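Local coordinates for protein aldehyde reductase YahK (Escherichia coli, PDB 1UUF) that catalyses the NADPH-dependent reduction of a wide range of aldehydes to their primary alcohols and binds two zinc ions per subunit, at residues Q66-W71 with A347-L352; R162-Q167 with M323-A328; I211-A216 with H330-D335; A334-I339 with R359-N364. All blocks are in the same frame, centred on the assembly; numbering follows the deposited sequence.

Interaction 1 (Q66-W71 with A347-L352); sequences QVRSEW and AYERML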
loop_
_atom_site.group_PDB
_atom_site.type_symbol
_atom_site.label_atom_id
_atom_site.label_comp_id
_atom_site.label_asym_id
_atom_site.label_seq_id
_atom_site.Cartn_x
_atom_site.Cartn_y
_atom_site.Cartn_z
ATOM N N GLN A 66 -5.657 -17.965 19.577
ATOM C CA GLN A 66 -5.115 -19.311 19.425
ATOM C C GLN A 66 -5.880 -20.374 20.213
ATOM O O GLN A 66 -6.166 -21.451 19.695
ATOM C CB GLN A 66 -3.645 -19.326 19.852
ATOM C CG GLN A 66 -2.836 -20.512 19.338
ATOM C CD GLN A 66 -2.574 -20.441 17.843
ATOM O OE1 GLN A 66 -3.334 -20.977 17.036
ATOM N NE2 GLN A 66 -1.497 -19.762 17.466
ATOM N N VAL A 67 -6.213 -20.079 21.466
ATOM C CA VAL A 67 -6.921 -21.051 22.295
ATOM C C VAL A 67 -8.440 -21.076 22.143
ATOM O O VAL A 67 -9.096 -21.980 22.663
ATOM C CB VAL A 67 -6.593 -20.856 23.792
ATOM C CG1 VAL A 67 -5.149 -21.231 24.057
ATOM C CG2 VAL A 67 -6.851 -19.418 24.200
ATOM N N ARG A 68 -9.004 -20.104 21.436
ATOM C CA ARG A 68 -10.451 -20.070 21.266
ATOM C C ARG A 68 -10.935 -20.207 19.825
ATOM O O ARG A 68 -11.946 -20.862 19.567
ATOM C CB ARG A 68 -11.020 -18.788 21.878
ATOM C CG ARG A 68 -10.866 -18.717 23.388
ATOM C CD ARG A 68 -11.603 -17.521 23.973
ATOM N NE ARG A 68 -11.541 -17.515 25.432
ATOM C CZ ARG A 68 -12.135 -16.613 26.207
ATOM N NH1 ARG A 68 -12.846 -15.632 25.666
ATOM N NH2 ARG A 68 -12.020 -16.691 27.525
ATOM N N SER A 69 -10.218 -19.595 18.887
ATOM C CA SER A 69 -10.608 -19.656 17.483
ATOM C C SER A 69 -10.662 -21.086 16.957
ATOM O O SER A 69 -9.778 -21.898 17.232
ATOM C CB SER A 69 -9.643 -18.834 16.629
ATOM O OG SER A 69 -10.055 -18.821 15.273
ATOM N N GLU A 70 -11.712 -21.382 16.199
ATOM C CA GLU A 70 -11.898 -22.706 15.621
ATOM C C GLU A 70 -10.978 -22.889 14.420
ATOM O O GLU A 70 -10.532 -24.000 14.127
ATOM C CB GLU A 70 -13.350 -22.887 15.167
ATOM C CG GLU A 70 -14.387 -22.685 16.258
ATOM C CD GLU A 70 -15.807 -22.858 15.744
ATOM O OE1 GLU A 70 -16.215 -22.094 14.843
ATOM O OE2 GLU A 70 -16.515 -23.759 16.241
ATOM N N TRP A 71 -10.695 -21.789 13.732
ATOM C CA TRP A 71 -9.849 -21.819 12.546
ATOM C C TRP A 71 -8.496 -21.154 12.769
ATOM O O TRP A 71 -8.115 -20.233 12.044
ATOM C CB TRP A 71 -10.577 -21.139 11.388
ATOM C CG TRP A 71 -11.947 -21.696 11.159
ATOM C CD1 TRP A 71 -12.260 -22.904 10.608
ATOM C CD2 TRP A 71 -13.191 -21.080 11.511
ATOM N NE1 TRP A 71 -13.623 -23.080 10.595
ATOM C CE2 TRP A 71 -14.218 -21.975 11.144
ATOM C CE3 TRP A 71 -13.537 -19.857 12.104
ATOM C CZ2 TRP A 71 -15.572 -21.687 11.348
ATOM C CZ3 TRP A 71 -14.884 -19.571 12.307
ATOM C CH2 TRP A 71 -15.884 -20.484 11.929
ATOM N N ALA A 347 -8.715 -12.600 32.423
ATOM C CA ALA A 347 -7.982 -11.551 31.726
ATOM C C ALA A 347 -8.466 -11.454 30.281
ATOM O O ALA A 347 -8.686 -10.362 29.765
ATOM C CB ALA A 347 -6.487 -11.844 31.765
ATOM N N TYR A 348 -8.641 -12.599 29.629
ATOM C CA TYR A 348 -9.110 -12.600 28.250
ATOM C C TYR A 348 -10.440 -11.866 28.141
ATOM O O TYR A 348 -10.625 -11.028 27.259
ATOM C CB TYR A 348 -9.285 -14.028 27.721
ATOM C CG TYR A 348 -8.000 -14.786 27.455
ATOM C CD1 TYR A 348 -6.810 -14.117 27.171
ATOM C CD2 TYR A 348 -7.990 -16.181 27.435
ATOM C CE1 TYR A 348 -5.638 -14.824 26.873
ATOM C CE2 TYR A 348 -6.830 -16.895 27.138
ATOM C CZ TYR A 348 -5.658 -16.210 26.859
ATOM O OH TYR A 348 -4.515 -16.917 26.563
ATOM N N GLU A 349 -11.360 -12.185 29.046
ATOM C CA GLU A 349 -12.680 -11.563 29.050
ATOM C C GLU A 349 -12.568 -10.043 29.081
ATOM O O GLU A 349 -13.228 -9.347 28.311
ATOM C CB GLU A 349 -13.487 -12.049 30.254
ATOM C CG GLU A 349 -13.548 -13.565 30.396
ATOM C CD GLU A 349 -14.213 -14.250 29.213
ATOM O OE1 GLU A 349 -14.215 -15.498 29.177
ATOM O OE2 GLU A 349 -14.737 -13.545 28.323
ATOM N N ARG A 350 -11.722 -9.531 29.971
ATOM C CA ARG A 350 -11.532 -8.092 30.092
ATOM C C ARG A 350 -10.877 -7.502 28.845
ATOM O O ARG A 350 -11.215 -6.398 28.420
ATOM C CB ARG A 350 -10.691 -7.779 31.333
ATOM C CG ARG A 350 -11.410 -8.073 32.647
ATOM C CD ARG A 350 -10.536 -7.766 33.852
ATOM N NE ARG A 350 -10.026 -6.397 33.821
ATOM C CZ ARG A 350 -9.098 -5.929 34.648
ATOM N NH1 ARG A 350 -8.577 -6.718 35.580
ATOM N NH2 ARG A 350 -8.674 -4.677 34.529
ATOM N N MET A 351 -9.939 -8.240 28.258
ATOM C CA MET A 351 -9.253 -7.777 27.057
ATOM C C MET A 351 -10.239 -7.534 25.922
ATOM O O MET A 351 -10.104 -6.573 25.163
ATOM C CB MET A 351 -8.215 -8.807 26.613
ATOM C CG MET A 351 -7.017 -8.907 27.535
ATOM S SD MET A 351 -5.937 -10.266 27.084
ATOM C CE MET A 351 -5.392 -9.731 25.456
ATOM N N LEU A 352 -11.227 -8.413 25.812
ATOM C CA LEU A 352 -12.239 -8.304 24.768
ATOM C C LEU A 352 -13.102 -7.059 24.938
ATOM O O LEU A 352 -13.726 -6.589 23.986
ATOM C CB LEU A 352 -13.120 -9.555 24.767
ATOM C CG LEU A 352 -12.416 -10.849 24.342
ATOM C CD1 LEU A 352 -13.356 -12.031 24.498
ATOM C CD2 LEU A 352 -11.950 -10.720 22.900
#

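Interaction 2 (R162-Q167 with M323-A328); sequences RIRHPQ and MLDFCA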
loop_
_atom_site.group_PDB
_atom_site.type_symbol
_atom_site.label_atom_id
_atom_site.label_comp_id
_atom_site.label_asym_id
_atom_site.label_seq_id
_atom_site.Cartn_x
_atom_site.Cartn_y
_atom_site.Cartn_z
ATOM N N ARG A 162 18.437 -9.416 24.556
ATOM C CA ARG A 162 19.034 -8.970 25.811
ATOM C C ARG A 162 18.256 -7.771 26.352
ATOM O O ARG A 162 18.021 -6.804 25.626
ATOM C CB ARG A 162 20.496 -8.565 25.584
ATOM C CG ARG A 162 21.256 -8.172 26.852
ATOM C CD ARG A 162 21.413 -9.362 27.793
ATOM N NE ARG A 162 22.207 -9.041 28.977
ATOM C CZ ARG A 162 23.521 -8.834 28.968
ATOM N NH1 ARG A 162 24.203 -8.914 27.833
ATOM N NH2 ARG A 162 24.155 -8.537 30.095
ATOM N N ILE A 163 17.854 -7.848 27.619
ATOM C CA ILE A 163 17.124 -6.762 28.270
ATOM C C ILE A 163 18.123 -5.876 29.007
ATOM O O ILE A 163 18.937 -6.369 29.791
ATOM C CB ILE A 163 16.099 -7.295 29.294
ATOM C CG1 ILE A 163 15.087 -8.203 28.593
ATOM C CG2 ILE A 163 15.414 -6.134 30.010
ATOM C CD1 ILE A 163 14.429 -7.586 27.382
ATOM N N ARG A 164 18.058 -4.573 28.745
ATOM C CA ARG A 164 18.959 -3.607 29.364
ATOM C C ARG A 164 18.264 -2.722 30.402
ATOM O O ARG A 164 18.911 -1.912 31.072
ATOM C CB ARG A 164 19.602 -2.729 28.286
ATOM C CG ARG A 164 20.519 -3.482 27.322
ATOM C CD ARG A 164 21.742 -4.058 28.030
ATOM N NE ARG A 164 22.654 -4.715 27.094
ATOM C CZ ARG A 164 23.825 -5.248 27.431
ATOM N NH1 ARG A 164 24.243 -5.205 28.690
ATOM N NH2 ARG A 164 24.582 -5.826 26.508
ATOM N N HIS A 165 16.949 -2.871 30.525
ATOM C CA HIS A 165 16.181 -2.111 31.509
ATOM C C HIS A 165 16.573 -2.604 32.898
ATOM O O HIS A 165 17.066 -3.722 33.047
ATOM C CB HIS A 165 14.682 -2.373 31.356
ATOM C CG HIS A 165 14.062 -1.762 30.139
ATOM N ND1 HIS A 165 13.147 -0.734 30.212
ATOM C CD2 HIS A 165 14.173 -2.076 28.828
ATOM C CE1 HIS A 165 12.715 -0.447 28.995
ATOM N NE2 HIS A 165 13.322 -1.247 28.138
ATOM N N PRO A 166 16.355 -1.777 33.933
ATOM C CA PRO A 166 16.696 -2.204 35.296
ATOM C C PRO A 166 15.795 -3.393 35.627
ATOM O O PRO A 166 14.653 -3.444 35.169
ATOM C CB PRO A 166 16.352 -0.977 36.135
ATOM C CG PRO A 166 16.594 0.157 35.192
ATOM C CD PRO A 166 15.976 -0.353 33.908
ATOM N N GLN A 167 16.286 -4.342 36.417
ATOM C CA GLN A 167 15.483 -5.518 36.743
ATOM C C GLN A 167 14.111 -5.219 37.345
ATOM O O GLN A 167 13.169 -5.991 37.156
ATOM C CB GLN A 167 16.255 -6.459 37.673
ATOM C CG GLN A 167 16.559 -5.895 39.047
ATOM C CD GLN A 167 17.271 -6.898 39.938
ATOM O OE1 GLN A 167 17.644 -6.585 41.070
ATOM N NE2 GLN A 167 17.463 -8.112 39.431
ATOM N N MET A 323 14.971 -2.187 19.294
ATOM C CA MET A 323 13.844 -1.619 20.017
ATOM C C MET A 323 14.066 -1.688 21.521
ATOM O O MET A 323 13.839 -0.717 22.236
ATOM C CB MET A 323 12.559 -2.366 19.668
ATOM C CG MET A 323 11.359 -1.876 20.451
ATOM S SD MET A 323 10.030 -3.073 20.447
ATOM C CE MET A 323 10.836 -4.472 21.287
ATOM N N LEU A 324 14.504 -2.847 22.002
ATOM C CA LEU A 324 14.748 -3.012 23.428
ATOM C C LEU A 324 15.820 -2.046 23.930
ATOM O O LEU A 324 15.684 -1.471 25.011
ATOM C CB LEU A 324 15.148 -4.460 23.724
ATOM C CG LEU A 324 13.973 -5.437 23.617
ATOM C CD1 LEU A 324 14.466 -6.870 23.695
ATOM C CD2 LEU A 324 12.971 -5.155 24.730
ATOM N N ASP A 325 16.879 -1.865 23.144
ATOM C CA ASP A 325 17.958 -0.955 23.527
ATOM C C ASP A 325 17.427 0.478 23.575
ATOM O O ASP A 325 17.699 1.226 24.519
ATOM C CB ASP A 325 19.115 -1.038 22.529
ATOM C CG ASP A 325 19.780 -2.405 22.506
ATOM O OD1 ASP A 325 19.583 -3.190 23.461
ATOM O OD2 ASP A 325 20.517 -2.686 21.535
ATOM N N PHE A 326 16.675 0.843 22.544
ATOM C CA PHE A 326 16.063 2.166 22.428
ATOM C C PHE A 326 15.150 2.422 23.630
ATOM O O PHE A 326 15.207 3.479 24.257
ATOM C CB PHE A 326 15.251 2.231 21.126
ATOM C CG PHE A 326 14.495 3.516 20.927
ATOM C CD1 PHE A 326 15.129 4.647 20.421
ATOM C CD2 PHE A 326 13.137 3.584 21.216
ATOM C CE1 PHE A 326 14.414 5.829 20.203
ATOM C CE2 PHE A 326 12.414 4.758 21.003
ATOM C CZ PHE A 326 13.055 5.881 20.495
ATOM N N CYS A 327 14.305 1.447 23.952
ATOM C CA CYS A 327 13.396 1.592 25.078
ATOM C C CYS A 327 14.145 1.673 26.404
ATOM O O CYS A 327 13.736 2.397 27.310
ATOM C CB CYS A 327 12.397 0.431 25.109
ATOM S SG CYS A 327 11.172 0.508 23.770
ATOM N N ALA A 328 15.247 0.940 26.520
ATOM C CA ALA A 328 16.017 0.972 27.761
ATOM C C ALA A 328 16.636 2.353 27.947
ATOM O O ALA A 328 16.590 2.926 29.038
ATOM C CB ALA A 328 17.113 -0.092 27.737
HETATM O O HOH W 1 17.924 -4.036 25.543
HETATM O O HOH W 2 21.705 -4.930 24.441
#

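Interaction 3 (I211-A216 with H330-D335); sequences IKLAHA and HGIVAD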
loop_
_atom_site.group_PDB
_atom_site.type_symbol
_atom_site.label_atom_id
_atom_site.label_comp_id
_atom_site.label_asym_id
_atom_site.label_seq_id
_atom_site.Cartn_x
_atom_site.Cartn_y
_atom_site.Cartn_z
ATOM N N ILE A 211 1.597 4.812 20.455
ATOM C CA ILE A 211 1.646 6.211 20.864
ATOM C C ILE A 211 2.953 6.493 21.605
ATOM O O ILE A 211 3.660 7.450 21.293
ATOM C CB ILE A 211 0.442 6.554 21.764
ATOM C CG1 ILE A 211 -0.850 6.388 20.959
ATOM C CG2 ILE A 211 0.565 7.980 22.293
ATOM C CD1 ILE A 211 -2.118 6.548 21.777
ATOM N N LYS A 212 3.272 5.654 22.587
ATOM C CA LYS A 212 4.503 5.817 23.354
ATOM C C LYS A 212 5.728 5.863 22.446
ATOM O O LYS A 212 6.594 6.734 22.581
ATOM C CB LYS A 212 4.687 4.649 24.328
ATOM C CG LYS A 212 3.830 4.680 25.577
ATOM C CD LYS A 212 3.982 3.349 26.315
ATOM C CE LYS A 212 3.302 3.344 27.674
ATOM N NZ LYS A 212 4.168 3.940 28.730
ATOM N N LEU A 213 5.804 4.914 21.521
ATOM C CA LEU A 213 6.951 4.830 20.628
ATOM C C LEU A 213 7.014 5.934 19.581
ATOM O O LEU A 213 8.084 6.485 19.330
ATOM C CB LEU A 213 6.984 3.456 19.954
ATOM C CG LEU A 213 7.151 2.284 20.930
ATOM C CD1 LEU A 213 7.012 0.970 20.173
ATOM C CD2 LEU A 213 8.508 2.359 21.613
ATOM N N ALA A 214 5.881 6.257 18.968
ATOM C CA ALA A 214 5.862 7.311 17.957
ATOM C C ALA A 214 6.277 8.623 18.613
ATOM O O ALA A 214 6.983 9.435 18.013
ATOM C CB ALA A 214 4.467 7.443 17.352
ATOM N N HIS A 215 5.831 8.825 19.848
ATOM C CA HIS A 215 6.169 10.036 20.584
ATOM C C HIS A 215 7.664 10.071 20.877
ATOM O O HIS A 215 8.322 11.099 20.691
ATOM C CB HIS A 215 5.388 10.092 21.903
ATOM C CG HIS A 215 5.808 11.212 22.803
ATOM N ND1 HIS A 215 5.656 12.538 22.460
ATOM C CD2 HIS A 215 6.401 11.203 24.020
ATOM C CE1 HIS A 215 6.137 13.299 23.428
ATOM N NE2 HIS A 215 6.596 12.514 24.386
ATOM N N ALA A 216 8.201 8.940 21.329
ATOM C CA ALA A 216 9.619 8.846 21.658
ATOM C C ALA A 216 10.502 9.036 20.430
ATOM O O ALA A 216 11.634 9.511 20.540
ATOM C CB ALA A 216 9.909 7.507 22.313
ATOM N N HIS A 330 15.612 5.149 26.734
ATOM C CA HIS A 330 14.579 6.166 26.898
ATOM C C HIS A 330 13.614 5.911 28.053
ATOM O O HIS A 330 12.702 6.703 28.287
ATOM C CB HIS A 330 13.795 6.316 25.595
ATOM C CG HIS A 330 14.590 6.928 24.484
ATOM N ND1 HIS A 330 14.818 8.285 24.392
ATOM C CD2 HIS A 330 15.246 6.365 23.443
ATOM C CE1 HIS A 330 15.579 8.531 23.340
ATOM N NE2 HIS A 330 15.854 7.384 22.747
ATOM N N GLY A 331 13.815 4.810 28.772
ATOM C CA GLY A 331 12.952 4.489 29.897
ATOM C C GLY A 331 11.525 4.166 29.502
ATOM O O GLY A 331 10.581 4.433 30.246
ATOM N N ILE A 332 11.369 3.574 28.325
ATOM C CA ILE A 332 10.052 3.218 27.823
ATOM C C ILE A 332 9.666 1.795 28.196
ATOM O O ILE A 332 10.426 0.858 27.967
ATOM C CB ILE A 332 10.009 3.337 26.291
ATOM C CG1 ILE A 332 10.305 4.783 25.883
ATOM C CG2 ILE A 332 8.650 2.881 25.767
ATOM C CD1 ILE A 332 10.488 4.967 24.397
ATOM N N VAL A 333 8.484 1.648 28.783
ATOM C CA VAL A 333 7.956 0.344 29.162
ATOM C C VAL A 333 6.456 0.378 28.914
ATOM O O VAL A 333 5.887 1.443 28.667
ATOM C CB VAL A 333 8.191 0.017 30.658
ATOM C CG1 VAL A 333 9.672 -0.012 30.956
ATOM C CG2 VAL A 333 7.485 1.034 31.538
ATOM N N ALA A 334 5.820 -0.785 28.978
ATOM C CA ALA A 334 4.381 -0.866 28.774
ATOM C C ALA A 334 3.674 -0.566 30.090
ATOM O O ALA A 334 4.262 -0.722 31.159
ATOM C CB ALA A 334 4.000 -2.267 28.299
ATOM N N ASP A 335 2.426 -0.110 30.007
ATOM C CA ASP A 335 1.630 0.151 31.206
ATOM C C ASP A 335 0.929 -1.183 31.414
ATOM O O ASP A 335 0.165 -1.623 30.558
ATOM C CB ASP A 335 0.611 1.262 30.961
ATOM C CG ASP A 335 1.268 2.577 30.595
ATOM O OD1 ASP A 335 2.364 2.859 31.119
ATOM O OD2 ASP A 335 0.684 3.334 29.793
HETATM O O HOH W 3 6.990 4.295 29.227
#

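Interaction 4 (A334-I339 with R359-N364); sequences ADIEMI and RFVIDN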
loop_
_atom_site.group_PDB
_atom_site.type_symbol
_atom_site.label_atom_id
_atom_site.label_comp_id
_atom_site.label_asym_id
_atom_site.label_seq_id
_atom_site.Cartn_x
_atom_site.Cartn_y
_atom_site.Cartn_z
ATOM N N ALA A 334 5.820 -0.785 28.978
ATOM C CA ALA A 334 4.381 -0.866 28.774
ATOM C C ALA A 334 3.674 -0.566 30.090
ATOM O O ALA A 334 4.262 -0.722 31.159
ATOM C CB ALA A 334 4.000 -2.267 28.299
ATOM N N ASP A 335 2.426 -0.110 30.007
ATOM C CA ASP A 335 1.630 0.151 31.206
ATOM C C ASP A 335 0.929 -1.183 31.414
ATOM O O ASP A 335 0.165 -1.623 30.558
ATOM C CB ASP A 335 0.611 1.262 30.961
ATOM C CG ASP A 335 1.268 2.577 30.595
ATOM O OD1 ASP A 335 2.364 2.859 31.119
ATOM O OD2 ASP A 335 0.684 3.334 29.793
ATOM N N ILE A 336 1.179 -1.817 32.551
ATOM C CA ILE A 336 0.630 -3.145 32.781
ATOM C C ILE A 336 -0.184 -3.366 34.040
ATOM O O ILE A 336 -0.207 -2.537 34.950
ATOM C CB ILE A 336 1.769 -4.180 32.815
ATOM C CG1 ILE A 336 2.612 -3.974 34.082
ATOM C CG2 ILE A 336 2.667 -4.015 31.595
ATOM C CD1 ILE A 336 3.682 -5.029 34.303
ATOM N N GLU A 337 -0.855 -4.513 34.066
ATOM C CA GLU A 337 -1.625 -4.946 35.218
ATOM C C GLU A 337 -1.167 -6.376 35.435
ATOM O O GLU A 337 -1.421 -7.252 34.606
ATOM C CB GLU A 337 -3.128 -4.932 34.960
ATOM C CG GLU A 337 -3.912 -5.296 36.217
ATOM C CD GLU A 337 -5.404 -5.171 36.049
ATOM O OE1 GLU A 337 -5.844 -4.251 35.327
ATOM O OE2 GLU A 337 -6.138 -5.983 36.657
ATOM N N MET A 338 -0.475 -6.605 36.544
ATOM C CA MET A 338 0.044 -7.927 36.858
ATOM C C MET A 338 -1.061 -8.861 37.340
ATOM O O MET A 338 -1.920 -8.464 38.127
ATOM C CB MET A 338 1.130 -7.808 37.925
ATOM C CG MET A 338 1.999 -9.039 38.068
ATOM S SD MET A 338 3.382 -8.736 39.178
ATOM C CE MET A 338 4.485 -7.831 38.101
ATOM N N ILE A 339 -1.043 -10.100 36.856
ATOM C CA ILE A 339 -2.049 -11.079 37.255
ATOM C C ILE A 339 -1.397 -12.414 37.582
ATOM O O ILE A 339 -0.230 -12.640 37.263
ATOM C CB ILE A 339 -3.098 -11.319 36.133
ATOM C CG1 ILE A 339 -2.414 -11.867 34.878
ATOM C CG2 ILE A 339 -3.830 -10.023 35.812
ATOM C CD1 ILE A 339 -3.382 -12.206 33.751
ATOM N N ARG A 359 -2.016 -3.584 29.283
ATOM C CA ARG A 359 -1.540 -4.923 28.988
ATOM C C ARG A 359 -1.482 -5.774 30.242
ATOM O O ARG A 359 -0.970 -5.339 31.273
ATOM C CB ARG A 359 -0.136 -4.834 28.379
ATOM C CG ARG A 359 -0.015 -5.298 26.934
ATOM C CD ARG A 359 -0.105 -6.811 26.831
ATOM N NE ARG A 359 0.262 -7.300 25.502
ATOM C CZ ARG A 359 -0.477 -7.140 24.408
ATOM N NH1 ARG A 359 -1.637 -6.500 24.472
ATOM N NH2 ARG A 359 -0.057 -7.628 23.248
ATOM N N PHE A 360 -2.022 -6.985 30.163
ATOM C CA PHE A 360 -1.953 -7.889 31.298
ATOM C C PHE A 360 -0.607 -8.593 31.217
ATOM O O PHE A 360 -0.141 -8.926 30.128
ATOM C CB PHE A 360 -3.060 -8.946 31.244
ATOM C CG PHE A 360 -4.417 -8.433 31.623
ATOM C CD1 PHE A 360 -5.422 -8.317 30.670
ATOM C CD2 PHE A 360 -4.693 -8.073 32.936
ATOM C CE1 PHE A 360 -6.686 -7.849 31.017
ATOM C CE2 PHE A 360 -5.954 -7.605 33.297
ATOM C CZ PHE A 360 -6.954 -7.491 32.336
ATOM N N VAL A 361 0.024 -8.801 32.367
ATOM C CA VAL A 361 1.297 -9.505 32.420
ATOM C C VAL A 361 1.228 -10.529 33.540
ATOM O O VAL A 361 0.928 -10.198 34.687
ATOM C CB VAL A 361 2.485 -8.549 32.664
ATOM C CG1 VAL A 361 3.771 -9.347 32.871
ATOM C CG2 VAL A 361 2.653 -7.634 31.467
ATOM N N ILE A 362 1.496 -11.781 33.188
ATOM C CA ILE A 362 1.469 -12.879 34.143
ATOM C C ILE A 362 2.728 -12.925 35.005
ATOM O O ILE A 362 3.844 -12.774 34.509
ATOM C CB ILE A 362 1.348 -14.233 33.410
ATOM C CG1 ILE A 362 0.057 -14.267 32.597
ATOM C CG2 ILE A 362 1.402 -15.380 34.413
ATOM C CD1 ILE A 362 0.081 -15.285 31.474
ATOM N N ASP A 363 2.529 -13.124 36.304
ATOM C CA ASP A 363 3.630 -13.248 37.252
ATOM C C ASP A 363 3.851 -14.757 37.242
ATOM O O ASP A 363 3.171 -15.485 37.964
ATOM C CB ASP A 363 3.173 -12.802 38.642
ATOM C CG ASP A 363 4.306 -12.754 39.646
ATOM O OD1 ASP A 363 5.331 -13.437 39.442
ATOM O OD2 ASP A 363 4.163 -12.037 40.656
ATOM N N ASN A 364 4.781 -15.227 36.416
ATOM C CA ASN A 364 5.021 -16.661 36.293
ATOM C C ASN A 364 5.410 -17.390 37.569
ATOM O O ASN A 364 5.289 -18.613 37.646
ATOM C CB ASN A 364 6.054 -16.924 35.196
ATOM C CG ASN A 364 5.538 -16.540 33.827
ATOM O OD1 ASN A 364 5.186 -15.383 33.591
ATOM N ND2 ASN A 364 5.476 -17.511 32.917
#

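Interaction 1 (Q66-W71 with A347-L352)
Arg68 reaches across to Glu349 and closes a salt bridge, with NH2 3.0 Å from Glu349 OE1. The bond is bent, 146° at the hydrogen: OE1 is tilted from the guanidinium plane, and the nitrogen in turn comes in from above the carboxylate plane. Arg68 NH1 has the CD1 methyl of Leu352 3.8 Å away, oblique to the group. One face of the guanidinium is taken by Tyr348, whose CB stands 3.8 Å above the plane toward the rim, and the phenol ring is turned 81° to the guanidinium. Deeper in, Val67 CG2 meets Tyr348 CE2 at 3.9 Å, the two side chains crossing at about a right angle.

The contact packs the end of helix 61-68, in the GroES-like catalytic domain of a zinc-containing alcohol dehydrogenase, against helix 344-352, which links two parallel strands of the same domain. The side chain of Tyr348 lies about 10 Å from the catalytic zinc.

An extended Arg68 chain, CG to NE, spans the distance between the helices, while Glu349 folds at chi2 (-62°) to bring its carboxylate within reach. Tyr348 is held at its far end by a hydrogen bond between its OH and that of Tyr149, and Leu64 touches its side chain from helix 61-68.

Interaction 2 (R162-Q167 with M323-A328)
Arg162 meets helix 317-330 through its backbone: its carbonyl O lies 4.0 Å from Leu324 CD1 and accepts a hydrogen bond from a water that also donates to Asp325 OD1. The same water accepts a weak bond from Arg164 N, so one molecule joins two backbone groups of the loop to one carboxylate oxygen. Arg162 N is bonded to the side chain of Gln321, one turn earlier on the helix.

At Ile163 the contact turns apolar. CB points away from the helix, but the bend at chi2 (-52°) brings Ile163 CD1 back, 3.8 Å from Leu324 CD1 and nearly as close to CD2. Val173 of helix 170-173 touches both residues.

Arg164 lies alongside Asp325, pointing the same way, yet the two do not pair directly: NE and OD1 are 5.0 Å apart. A second water bridges them, accepting from NE at 2.8 Å and donating to OD1 at 2.9 Å. Nearer the backbone, Arg164 CB rests on Ala328 CB.

His165 lays its ring over the helix backbone. Ala328 CA sits 3.7 Å from the ring centroid and 18° off the normal, a CH-pi contact over the face, and Cys327 CB is also close by.

The loop that follows strand 161-162 of the GroES-like part is thus joined to a helix of the coenzyme-domain side. Two waters and Gln321 NE2 all donate to Asp325 OD1, which would favour a charged carboxylate, probably steadied further by the nearby Arg164.

Interaction 3 (I211-A216 with H330-D335)
Lys212 makes the polar part of the contact, its ammonium group drawing on three oxygens. NZ donates to Val333 O at 3.0 Å, almost along the C=O axis (166° at the oxygen). It also forms a salt bridge with Asp335, 3.2 Å from OD1 and approached from above the carboxylate plane. The third acceptor is a water 2.9 Å from Lys212 NZ. This water takes a further hydrogen bond from Val333 N, so Val333 holds the lysine directly by its carbonyl and through the water by its amide. The chain is extended as far as CE, and the turn at chi4 (-84°) swings NZ round toward these partners; on the way Lys212 CE passes 3.4 Å from Val333 O.

Helix 205-216 belongs to the Rossmann-type coenzyme domain, and its start carries what is probably the glycine-rich dinucleotide-binding motif; the partner segment is the link leading from helix 317-330 to strand 336-339. Gly331 ends that helix in a Schellman motif, with positive phi.

Apolar contacts lie on Ile332. Its CD1 presses on Ala216 CB at 3.3 Å, tighter than normal van der Waals contact, while its CG2 branch reaches Leu213 CD2 more loosely, at 4.2 Å. Phe326 of helix 317-330 touches both Ala216 and Ile332, and Cys327 meets Leu213 and Ile332. Asp335 has a further tie to helix 205-216, its backbone N bonding to His208 NE2.

Interaction 4 (A334-I339 with R359-N364)
Glu337 and Ile339 carry the backbone pairing with strand 359-363. Glu337 N donates to Arg359 O at 2.9 Å and its carbonyl accepts from Val361 N; Ile339 N then donates to Val361 O at 2.9 Å, and Ile339 O takes Asp363 N at 3.0 Å. A weak bond from Arg359 N to Asp335 O precedes them.

On one face of the sheet, Ile336 CG2 meets Val361 CG2 at 3.6 Å, and Met338 SD lies 3.7 Å from Asp363 OD2, an oxygen salt-bridged to Arg365. On the other, Ile339 and Glu337 both meet the CD2-CE2 side of the Phe360 ring, obliquely. Ile339 CG2, set beside the backbone N while CG1 takes the crowded position (chi1 61°), comes 3.6 Å from Phe360 CD2. The Glu337 side chain runs alongside the ring, its CD 3.7 Å from Phe360 CE2, and its carboxylate goes on to Arg350.

Arg359 turns away from this pairing to a salt bridge with Glu83, its side chain about 5 Å from the catalytic zinc and touching the zinc ligand Cys60. Strand 336-339, helix 344-352 and strand 359-363 form a beta-alpha-beta unit, its two strands parallel, within the catalytic domain of this zinc alcohol dehydrogenase.

Overall arrangement
Interaction 4 is the most buried of the four and rests on backbone hydrogen bonds; the other three are partly buried and lean on side chains. Interactions 1 and 4 share one beta-alpha-beta unit: helix 344-352 packs on Phe360 with one side, ties Arg350 to Glu337, and meets helix 61-68 in interaction 1. Interactions 2 and 3 adjoin through helix 317-330, whose Cys327 O probably accepts a bond from Ile332 N, and both take in water. Yet in interaction 2 water bridges the opposite charges, whereas in interaction 3 lysine and aspartate pair directly. Interactions 3 and 4 share Ala334 and Asp335: the chain meeting helix 205-216 in the first runs on into strand 336-339 in the second.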